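Local coordinates for BH1478 protein (Bacillus halodurans, PDB 2QUP) that is of unknown function, a member of the DUF327 family whose modelled chain folds almost wholly into four long helices, at residues E71-K74 with E75-D79; N94-G97 with R98-Y102; L113-T116 with D117-A121; K122-G126 with L127-N131. All coordinates share one frame; numbering follows the deposited sequence.

Contact 1: E71-K74 with E75-D79; sequences ELVK and EFVGD
Glu75 reaches back along its own helix toward Glu71 and Leu72, one turn earlier. Its CB rests on the backbone carbonyls there, with Leu72 O 3.4 Å from Glu75 CB and Glu71 O at about the same distance. CG stands anti to the backbone N (chi1 -174°), and the chain runs on extended, carrying the carboxylate out into the neighbourhood of Leu72, whose CD2 lies 4.3 Å from Glu75 OE2. There a water takes over: it donates to Glu75 OE2 at 2.6 Å and to Glu71 O at 2.8 Å, bridging the carboxylate to a carbonyl whose own backbone bond from Glu75 N is weak. A glutamate suits this exposed place, since its CB covers the carbonyls of the turn before while its length carries the charged end out to water. The inner face is built differently. Val77 N gives Val73 O a nearly straight bond of 2.9 Å, and the branched side chains follow it, Val73 CG1 lying 4.4 Å from Val77 CG2. Phe76 N bonds to Leu72 O, and Phe76 CB sits 3.3 Å from Val73 O before the ring leads off into the core. This turn of helix 63-88 has two apolar flanks: Leu72 and Phe76 pack on Ile50 of helix 27-60, where Glu75 touches Leu46, whereas Val73 and Val77 meet Leu140 of helix 126-144 and also touch helix 98-120.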
loop_
_atom_site.group_PDB
_atom_site.type_symbol
_atom_site.label_atom_id
_atom_site.label_comp_id
_atom_site.label_asym_id
_atom_site.label_seq_id
_atom_site.Cartn_x
_atom_site.Cartn_y
_atom_site.Cartn_z
ATOM N N GLU A 71 -5.712 2.471 8.412
ATOM C CA GLU A 71 -6.774 3.042 7.590
ATOM C C GLU A 71 -6.253 3.630 6.281
ATOM O O GLU A 71 -6.957 3.594 5.274
ATOM C CB GLU A 71 -7.656 4.014 8.376
ATOM C CG GLU A 71 -8.747 3.304 9.218
ATOM C CD GLU A 71 -9.961 2.864 8.393
ATOM O OE1 GLU A 71 -10.092 1.653 8.104
ATOM O OE2 GLU A 71 -10.786 3.731 8.033
ATOM N N LEU A 72 -5.018 4.124 6.285
ATOM C CA LEU A 72 -4.374 4.590 5.082
ATOM C C LEU A 72 -3.952 3.414 4.202
ATOM O O LEU A 72 -4.140 3.445 2.985
ATOM C CB LEU A 72 -3.175 5.476 5.442
ATOM C CG LEU A 72 -3.430 6.860 6.028
ATOM C CD1 LEU A 72 -2.103 7.494 6.350
ATOM C CD2 LEU A 72 -4.194 7.747 5.036
ATOM N N VAL A 73 -3.365 2.379 4.820
ATOM C CA VAL A 73 -2.829 1.267 4.081
ATOM C C VAL A 73 -3.959 0.522 3.381
ATOM O O VAL A 73 -3.864 0.215 2.187
ATOM C CB VAL A 73 -2.045 0.294 4.995
ATOM C CG1 VAL A 73 -1.816 -1.002 4.254
ATOM C CG2 VAL A 73 -0.710 0.893 5.346
ATOM N N LYS A 74 -5.034 0.285 4.125
ATOM C CA LYS A 74 -6.266 -0.330 3.607
ATOM C C LYS A 74 -6.860 0.461 2.440
ATOM O O LYS A 74 -7.397 -0.114 1.485
ATOM C CB LYS A 74 -7.302 -0.477 4.737
ATOM C CG LYS A 74 -8.536 -1.337 4.437
ATOM C CD LYS A 74 -9.304 -1.660 5.725
ATOM C CE LYS A 74 -10.725 -2.157 5.438
ATOM N NZ LYS A 74 -11.682 -1.891 6.563
ATOM N N GLU A 75 -6.775 1.786 2.504
ATOM C CA GLU A 75 -7.242 2.615 1.375
ATOM C C GLU A 75 -6.361 2.500 0.117
ATOM O O GLU A 75 -6.858 2.541 -1.014
ATOM C CB GLU A 75 -7.309 4.075 1.776
ATOM C CG GLU A 75 -7.917 4.957 0.692
ATOM C CD GLU A 75 -7.825 6.413 1.018
ATOM O OE1 GLU A 75 -8.407 7.235 0.266
ATOM O OE2 GLU A 75 -7.172 6.726 2.035
ATOM N N PHE A 76 -5.054 2.396 0.337
ATOM C CA PHE A 76 -4.073 2.210 -0.717
ATOM C C PHE A 76 -4.301 0.890 -1.445
ATOM O O PHE A 76 -4.387 0.889 -2.665
ATOM C CB PHE A 76 -2.649 2.220 -0.131
ATOM C CG PHE A 76 -1.557 2.286 -1.170
ATOM C CD1 PHE A 76 -0.923 3.499 -1.454
ATOM C CD2 PHE A 76 -1.154 1.130 -1.866
ATOM C CE1 PHE A 76 0.108 3.570 -2.427
ATOM C CE2 PHE A 76 -0.138 1.188 -2.846
ATOM C CZ PHE A 76 0.514 2.400 -3.118
ATOM N N VAL A 77 -4.337 -0.219 -0.692
ATOM C CA VAL A 77 -4.602 -1.542 -1.232
ATOM C C VAL A 77 -5.802 -1.554 -2.184
ATOM O O VAL A 77 -5.685 -2.017 -3.310
ATOM C CB VAL A 77 -4.766 -2.595 -0.148
ATOM C CG1 VAL A 77 -5.189 -3.953 -0.752
ATOM C CG2 VAL A 77 -3.451 -2.767 0.620
ATOM N N GLY A 78 -6.926 -1.015 -1.736
ATOM C CA GLY A 78 -8.124 -0.895 -2.579
ATOM C C GLY A 78 -7.810 -0.248 -3.902
ATOM O O GLY A 78 -8.123 -0.797 -4.952
ATOM N N ASP A 79 -7.164 0.915 -3.849
ATOM C CA ASP A 79 -6.894 1.704 -5.051
ATOM C C ASP A 79 -5.803 1.118 -5.933
ATOM O O ASP A 79 -5.855 1.254 -7.147
ATOM C CB ASP A 79 -6.540 3.143 -4.688
ATOM C CG ASP A 79 -7.735 3.935 -4.195
ATOM O OD1 ASP A 79 -7.521 5.013 -3.607
ATOM O OD2 ASP A 79 -8.887 3.487 -4.387
HETATM O O HOH W 1 -8.076 6.065 4.411
#

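Contact 2: N94-G97 with R98-Y102; sequences NRRG and RTKIY
The N-terminus of helix 98-120 is formed here, with Gly97 at the N-cap and the side chains of Arg96 and Ile101 meeting across the first turn. Arg96 NH2 lies 3.6 Å from Ile101 CG1 and slightly farther from CD1, the guanidinium standing obliquely to these carbons while the two side chains cross at about a right angle. Arg96 bends at chi3 (-53°), which turns its end back toward the helix. Its polar grip is on the C-terminal residues of the chain: NH2 bonds to Ile143 O and NH1 more weakly to Asn142 O. Gly97 O, the N-cap carbonyl, accepts two weak bonds, from Ile101 N at 3.4 Å and from Lys100 N at 3.3 Å. Glycine suits the cap because its phi of 103° would jam a CB against the preceding carbonyl oxygen. A water donates to Arg96 O at 2.9 Å and accepts a weak bond from Lys100 N, so this amide has a second partner. Ile101 CG1 also covers Gly97 O at 3.4 Å, and an alanine here would probably leave that oxygen less covered and take from the Arg96 guanidinium the CG1 and CD1 it lies against. Glu88, at the end of helix 63-88, accepts hydrogen bonds from the backbone N atoms of both Arg96 and Gly97.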
loop_
_atom_site.group_PDB
_atom_site.type_symbol
_atom_site.label_atom_id
_atom_site.label_comp_id
_atom_site.label_asym_id
_atom_site.label_seq_id
_atom_site.Cartn_x
_atom_site.Cartn_y
_atom_site.Cartn_z
ATOM N N ASN A 94 2.088 -4.951 -19.903
ATOM C CA ASN A 94 1.754 -6.370 -19.897
ATOM C C ASN A 94 2.372 -7.288 -18.794
ATOM O O ASN A 94 3.246 -6.880 -18.025
ATOM C CB ASN A 94 1.880 -6.956 -21.303
ATOM C CG ASN A 94 0.620 -7.684 -21.736
ATOM O OD1 ASN A 94 -0.467 -7.096 -21.783
ATOM N ND2 ASN A 94 0.753 -8.974 -22.032
ATOM N N ARG A 95 1.918 -8.541 -18.756
ATOM C CA ARG A 95 1.220 -9.098 -17.592
ATOM C C ARG A 95 2.100 -9.675 -16.489
ATOM O O ARG A 95 3.148 -10.246 -16.757
ATOM C CB ARG A 95 0.175 -10.125 -18.029
ATOM C CG ARG A 95 -1.110 -9.507 -18.577
ATOM C CD ARG A 95 -2.117 -10.558 -19.056
ATOM N NE ARG A 95 -2.577 -11.422 -17.969
ATOM C CZ ARG A 95 -2.179 -12.679 -17.789
ATOM N NH1 ARG A 95 -1.326 -13.229 -18.640
ATOM N NH2 ARG A 95 -2.644 -13.393 -16.772
ATOM N N ARG A 96 1.654 -9.503 -15.243
ATOM C CA ARG A 96 2.208 -10.213 -14.089
ATOM C C ARG A 96 1.261 -11.310 -13.624
ATOM O O ARG A 96 1.692 -12.286 -13.004
ATOM C CB ARG A 96 2.435 -9.249 -12.930
ATOM C CG ARG A 96 3.707 -8.440 -12.995
ATOM C CD ARG A 96 3.808 -7.541 -11.785
ATOM N NE ARG A 96 2.586 -6.748 -11.658
ATOM C CZ ARG A 96 1.978 -6.460 -10.511
ATOM N NH1 ARG A 96 2.469 -6.887 -9.357
ATOM N NH2 ARG A 96 0.868 -5.736 -10.528
ATOM N N GLY A 97 -0.031 -11.150 -13.910
ATOM C CA GLY A 97 -1.031 -12.107 -13.417
ATOM C C GLY A 97 -1.848 -11.630 -12.223
ATOM O O GLY A 97 -1.311 -11.023 -11.293
ATOM N N ARG A 98 -3.150 -11.921 -12.239
ATOM C CA ARG A 98 -4.021 -11.704 -11.079
ATOM C C ARG A 98 -3.534 -12.481 -9.863
ATOM O O ARG A 98 -3.516 -11.959 -8.745
ATOM C CB ARG A 98 -5.437 -12.164 -11.394
ATOM C CG ARG A 98 -6.217 -11.209 -12.280
ATOM C CD ARG A 98 -7.442 -11.911 -12.833
ATOM N NE ARG A 98 -8.542 -11.952 -11.869
ATOM C CZ ARG A 98 -9.540 -12.835 -11.895
ATOM N NH1 ARG A 98 -9.590 -13.782 -12.824
ATOM N NH2 ARG A 98 -10.496 -12.771 -10.980
ATOM N N THR A 99 -3.136 -13.727 -10.091
ATOM C CA THR A 99 -2.516 -14.552 -9.056
ATOM C C THR A 99 -1.466 -13.787 -8.226
ATOM O O THR A 99 -1.570 -13.766 -6.999
ATOM C CB THR A 99 -1.982 -15.875 -9.631
ATOM O OG1 THR A 99 -3.053 -16.568 -10.298
ATOM C CG2 THR A 99 -1.427 -16.784 -8.533
ATOM N N LYS A 100 -0.516 -13.122 -8.892
ATOM C CA LYS A 100 0.581 -12.406 -8.220
ATOM C C LYS A 100 0.097 -11.220 -7.381
ATOM O O LYS A 100 0.503 -11.062 -6.230
ATOM C CB LYS A 100 1.642 -11.954 -9.233
ATOM C CG LYS A 100 2.744 -11.097 -8.617
ATOM C CD LYS A 100 4.109 -11.430 -9.135
ATOM C CE LYS A 100 5.138 -11.307 -8.012
ATOM N NZ LYS A 100 5.010 -12.430 -7.050
ATOM N N ILE A 101 -0.789 -10.417 -7.974
ATOM C CA ILE A 101 -1.385 -9.249 -7.368
ATOM C C ILE A 101 -2.091 -9.658 -6.090
ATOM O O ILE A 101 -1.861 -9.080 -5.030
ATOM C CB ILE A 101 -2.409 -8.613 -8.362
ATOM C CG1 ILE A 101 -1.680 -8.061 -9.605
ATOM C CG2 ILE A 101 -3.246 -7.520 -7.700
ATOM C CD1 ILE A 101 -2.582 -7.234 -10.566
ATOM N N TYR A 102 -2.923 -10.689 -6.197
ATOM C CA TYR A 102 -3.627 -11.252 -5.049
ATOM C C TYR A 102 -2.686 -11.819 -3.991
ATOM O O TYR A 102 -2.960 -11.672 -2.800
ATOM C CB TYR A 102 -4.575 -12.353 -5.484
ATOM C CG TYR A 102 -5.686 -11.853 -6.369
ATOM C CD1 TYR A 102 -6.089 -10.518 -6.340
ATOM C CD2 TYR A 102 -6.335 -12.713 -7.234
ATOM C CE1 TYR A 102 -7.132 -10.056 -7.170
ATOM C CE2 TYR A 102 -7.380 -12.248 -8.062
ATOM C CZ TYR A 102 -7.752 -10.928 -8.017
ATOM O OH TYR A 102 -8.787 -10.476 -8.838
HETATM O O HOH W 2 0.902 -14.498 -11.338
#

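Contact 3: L113-T116 with D117-A121; sequences LDLT and DAVLA
The flat groups that meet across this turn are peptide carbonyls, each bonded by an amide four residues on. The Asp114 carbonyl is met from over its face: Ala118 N stands above its plane, 37° out of it, at 3.2 Å from Asp114 O. The other three bonds of the turn run from Asp117 N to Leu113 O, from Val119 N to Leu115 O at 2.9 Å, and from Leu120 N to Thr116 O at the same distance. Side chains crowd round the same oxygens: Leu120 CB is 3.3 Å from Thr116 O, and Val119 CG2 is 3.4 Å from Leu115 O. Thr116 and Leu120 lie side by side and point the same way, with Thr116 CG2 4.1 Å from Leu120 CD2. Having CG2 anti to its backbone N, Thr116 offers this methyl to Leu120 and sets OG1 beside the N, where OG1 is hydrogen-bonded to Leu112 O and to Lys70 NZ of helix 63-88. Threonine thus serves two environments, a methyl for a leucine and a hydroxyl for polar partners. Leu115 CD1 and Val119 CG2 make the buried apolar pair at 4.4 Å, suited to a side hidden from solvent. Ala118, with just a methyl, touches Met132 of helix 126-144. In the last turns of helix 98-120, Leu115 bridges Leu66 and Tyr69 of helix 63-88 to Met132 and Ile136 of helix 126-144, while Val119 packs on Ile129 and Leu120 on Ile63.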
loop_
_atom_site.group_PDB
_atom_site.type_symbol
_atom_site.label_atom_id
_atom_site.label_comp_id
_atom_site.label_asym_id
_atom_site.label_seq_id
_atom_site.Cartn_x
_atom_site.Cartn_y
_atom_site.Cartn_z
ATOM N N LEU A 113 -1.372 -7.793 10.370
ATOM C CA LEU A 113 -1.784 -8.501 11.585
ATOM C C LEU A 113 -0.582 -8.694 12.501
ATOM O O LEU A 113 -0.706 -8.576 13.709
ATOM C CB LEU A 113 -2.401 -9.857 11.234
ATOM C CG LEU A 113 -3.757 -9.879 10.520
ATOM C CD1 LEU A 113 -4.075 -11.295 9.996
ATOM C CD2 LEU A 113 -4.859 -9.386 11.435
ATOM N N ASP A 114 0.581 -8.957 11.914
ATOM C CA ASP A 114 1.822 -9.150 12.683
ATOM C C ASP A 114 2.339 -7.865 13.315
ATOM O O ASP A 114 3.038 -7.878 14.346
ATOM C CB ASP A 114 2.910 -9.719 11.779
ATOM C CG ASP A 114 2.728 -11.190 11.505
ATOM O OD1 ASP A 114 3.518 -11.722 10.706
ATOM O OD2 ASP A 114 1.806 -11.814 12.085
ATOM N N LEU A 115 2.002 -6.766 12.665
ATOM C CA LEU A 115 2.330 -5.439 13.131
ATOM C C LEU A 115 1.466 -5.046 14.321
ATOM O O LEU A 115 1.992 -4.580 15.323
ATOM C CB LEU A 115 2.137 -4.420 11.991
ATOM C CG LEU A 115 2.368 -2.945 12.307
ATOM C CD1 LEU A 115 3.834 -2.676 12.636
ATOM C CD2 LEU A 115 1.931 -2.093 11.139
ATOM N N THR A 116 0.145 -5.214 14.188
ATOM C CA THR A 116 -0.785 -5.101 15.296
ATOM C C THR A 116 -0.319 -5.803 16.556
ATOM O O THR A 116 -0.309 -5.217 17.631
ATOM C CB THR A 116 -2.174 -5.557 14.903
ATOM O OG1 THR A 116 -2.531 -4.909 13.680
ATOM C CG2 THR A 116 -3.180 -5.134 15.959
ATOM N N ASP A 117 0.123 -7.039 16.401
ATOM C CA ASP A 117 0.660 -7.807 17.495
ATOM C C ASP A 117 1.853 -7.148 18.157
ATOM O O ASP A 117 1.940 -7.087 19.388
ATOM C CB ASP A 117 1.045 -9.182 16.990
ATOM C CG ASP A 117 0.453 -10.267 17.820
ATOM O OD1 ASP A 117 -0.797 -10.397 17.839
ATOM O OD2 ASP A 117 1.245 -10.976 18.477
ATOM N N ALA A 118 2.767 -6.653 17.330
ATOM C CA ALA A 118 4.031 -6.107 17.800
ATOM C C ALA A 118 3.797 -4.795 18.549
ATOM O O ALA A 118 4.474 -4.492 19.527
ATOM C CB ALA A 118 4.955 -5.887 16.628
ATOM N N VAL A 119 2.817 -4.034 18.079
ATOM C CA VAL A 119 2.392 -2.795 18.707
ATOM C C VAL A 119 1.630 -3.084 20.011
ATOM O O VAL A 119 1.748 -2.342 20.987
ATOM C CB VAL A 119 1.542 -1.940 17.687
ATOM C CG1 VAL A 119 0.803 -0.803 18.360
ATOM C CG2 VAL A 119 2.431 -1.401 16.580
ATOM N N LEU A 120 0.870 -4.174 20.037
ATOM C CA LEU A 120 0.109 -4.534 21.228
ATOM C C LEU A 120 0.982 -5.145 22.326
ATOM O O LEU A 120 0.640 -5.055 23.504
ATOM C CB LEU A 120 -1.020 -5.495 20.874
ATOM C CG LEU A 120 -2.463 -5.009 20.805
ATOM C CD1 LEU A 120 -2.599 -3.617 20.259
ATOM C CD2 LEU A 120 -3.217 -5.952 19.945
ATOM N N ALA A 121 2.100 -5.758 21.946
ATOM C CA ALA A 121 2.985 -6.430 22.909
ATOM C C ALA A 121 3.746 -5.474 23.827
ATOM O O ALA A 121 3.923 -4.296 23.508
ATOM C CB ALA A 121 3.938 -7.358 22.202
#

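Contact 4: K122-G126 with L127-N131; sequences KEKKG and LDILN
Lys125 and Asp128 lie side by side, pointing the same way, and form a salt bridge with Lys125 NZ 3.6 Å from Asp128 OD2. The same OD2 is equally near Lys125 CB, so the carboxylate rests against the root of the lysine as well as facing its end. Lys125 bends at chi3 and chi4, folding its amine back toward the acid, while Asp128 holds CG beside its backbone N (chi1 -59°), turned toward the start of the helix. Next to this pair, Lys124 CG meets Ile129 CD1 at 4.0 Å: the lysine gives its aliphatic part to the isoleucine, and its NZ turns off to Ala121 O. Behind the side chains, the backbone sets the spacing. Ile129 N donates a straight bond of 3.1 Å to Lys125 O, the N-cap carbonyl, and Leu130 N reaches Gly126 O at 3.0 Å. Ile129 CG1 comes within 3.4 Å of Lys125 O and so shields the acceptor of the first of these bonds. Farther out, Arg61 touches both Lys124 and Ile129, while Leu130 packs on Lys55 and Ser58 of helix 27-60. An aspartate in the first turn of helix 126-144 is well placed, since its negative charge probably interacts favourably with the helix dipole; the long ion pair with Lys125, lying at the surface, is likely to add a modest electrostatic tie.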
loop_
_atom_site.group_PDB
_atom_site.type_symbol
_atom_site.label_atom_id
_atom_site.label_comp_id
_atom_site.label_asym_id
_atom_site.label_seq_id
_atom_site.Cartn_x
_atom_site.Cartn_y
_atom_site.Cartn_z
ATOM N N LYS A 122 4.193 -5.994 24.968
ATOM C CA LYS A 122 4.460 -5.163 26.143
ATOM C C LYS A 122 5.720 -4.310 25.983
ATOM O O LYS A 122 5.671 -3.086 26.123
ATOM C CB LYS A 122 4.514 -6.017 27.420
ATOM C CG LYS A 122 3.135 -6.358 27.998
ATOM C CD LYS A 122 3.050 -7.820 28.433
ATOM C CE LYS A 122 3.237 -7.989 29.939
ATOM N NZ LYS A 122 2.076 -7.454 30.700
ATOM N N GLU A 123 6.834 -4.960 25.670
ATOM C CA GLU A 123 7.986 -4.280 25.087
ATOM C C GLU A 123 7.780 -4.023 23.580
ATOM O O GLU A 123 7.013 -4.731 22.920
ATOM C CB GLU A 123 9.284 -5.046 25.414
ATOM C CG GLU A 123 9.699 -6.186 24.457
ATOM C CD GLU A 123 8.616 -7.236 24.188
ATOM O OE1 GLU A 123 8.448 -7.609 23.004
ATOM O OE2 GLU A 123 7.939 -7.686 25.143
ATOM N N LYS A 124 8.450 -3.001 23.052
ATOM C CA LYS A 124 7.979 -2.299 21.848
ATOM C C LYS A 124 9.058 -1.385 21.225
ATOM O O LYS A 124 9.180 -0.213 21.607
ATOM C CB LYS A 124 6.733 -1.478 22.196
ATOM C CG LYS A 124 5.761 -1.279 21.058
ATOM C CD LYS A 124 4.406 -0.754 21.536
ATOM C CE LYS A 124 4.349 -0.389 23.022
ATOM N NZ LYS A 124 3.656 -1.437 23.843
ATOM N N LYS A 125 9.820 -1.921 20.267
ATOM C CA LYS A 125 11.027 -1.257 19.769
ATOM C C LYS A 125 10.811 -0.498 18.460
ATOM O O LYS A 125 10.404 -1.076 17.453
ATOM C CB LYS A 125 12.183 -2.250 19.647
ATOM C CG LYS A 125 12.929 -2.463 20.964
ATOM C CD LYS A 125 14.311 -3.064 20.733
ATOM C CE LYS A 125 14.416 -4.491 21.270
ATOM N NZ LYS A 125 14.890 -5.448 20.226
ATOM N N GLY A 126 11.094 0.803 18.483
ATOM C CA GLY A 126 10.858 1.683 17.338
ATOM C C GLY A 126 11.508 1.243 16.032
ATOM O O GLY A 126 10.949 1.468 14.980
ATOM N N LEU A 127 12.678 0.600 16.082
ATOM C CA LEU A 127 13.378 0.259 14.846
ATOM C C LEU A 127 12.820 -0.973 14.148
ATOM O O LEU A 127 12.745 -1.008 12.910
ATOM C CB LEU A 127 14.881 0.127 15.064
ATOM C CG LEU A 127 15.772 0.135 13.822
ATOM C CD1 LEU A 127 15.620 1.417 13.009
ATOM C CD2 LEU A 127 17.200 -0.021 14.305
ATOM N N ASP A 128 12.441 -1.974 14.945
ATOM C CA ASP A 128 11.699 -3.151 14.469
ATOM C C ASP A 128 10.367 -2.745 13.853
ATOM O O ASP A 128 10.016 -3.237 12.800
ATOM C CB ASP A 128 11.449 -4.140 15.612
ATOM C CG ASP A 128 12.738 -4.644 16.255
ATOM O OD1 ASP A 128 13.802 -4.658 15.603
ATOM O OD2 ASP A 128 12.684 -5.027 17.437
ATOM N N ILE A 129 9.640 -1.847 14.512
ATOM C CA ILE A 129 8.387 -1.284 13.965
ATOM C C ILE A 129 8.586 -0.551 12.630
ATOM O O ILE A 129 7.847 -0.768 11.667
ATOM C CB ILE A 129 7.655 -0.422 15.016
ATOM C CG1 ILE A 129 7.269 -1.303 16.214
ATOM C CG2 ILE A 129 6.438 0.281 14.420
ATOM C CD1 ILE A 129 6.220 -0.744 17.132
ATOM N N LEU A 130 9.627 0.278 12.573
ATOM C CA LEU A 130 10.106 0.864 11.331
ATOM C C LEU A 130 10.359 -0.152 10.219
ATOM O O LEU A 130 9.907 0.040 9.083
ATOM C CB LEU A 130 11.342 1.724 11.599
ATOM C CG LEU A 130 11.756 2.795 10.603
ATOM C CD1 LEU A 130 10.545 3.690 10.209
ATOM C CD2 LEU A 130 12.868 3.598 11.250
ATOM N N ASN A 131 11.061 -1.243 10.535
ATOM C CA ASN A 131 11.319 -2.309 9.561
ATOM C C ASN A 131 10.054 -2.942 9.027
ATOM O O ASN A 131 9.933 -3.139 7.818
ATOM C CB ASN A 131 12.235 -3.380 10.140
ATOM C CG ASN A 131 13.641 -2.860 10.390
ATOM O OD1 ASN A 131 14.214 -2.145 9.562
ATOM N ND2 ASN A 131 14.202 -3.211 11.540
#

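Along the chain the four contacts follow in series, and all are local, each within a helix or at its start. Contact 1 is a middle turn of helix 63-88, its centre about 6 Å from the centre of the chain. Contacts 2 and 3 mark the beginning and the last turns of helix 98-120, their centres about 29 Å apart. Contact 4 opens helix 126-144, its centre about 10 Å from that of contact 3; these two touch, Lys124 CG lying 3.8 Å from Ala118 O. Contacts 2 and 4, whose centres lie about 32 Å apart, are on opposite sides of the chain's centre. Contact 2 and contacts 3 and 4 thus sit toward opposite ends of an elongated bundle, where its helices begin or turn back, with contact 1 in the middle.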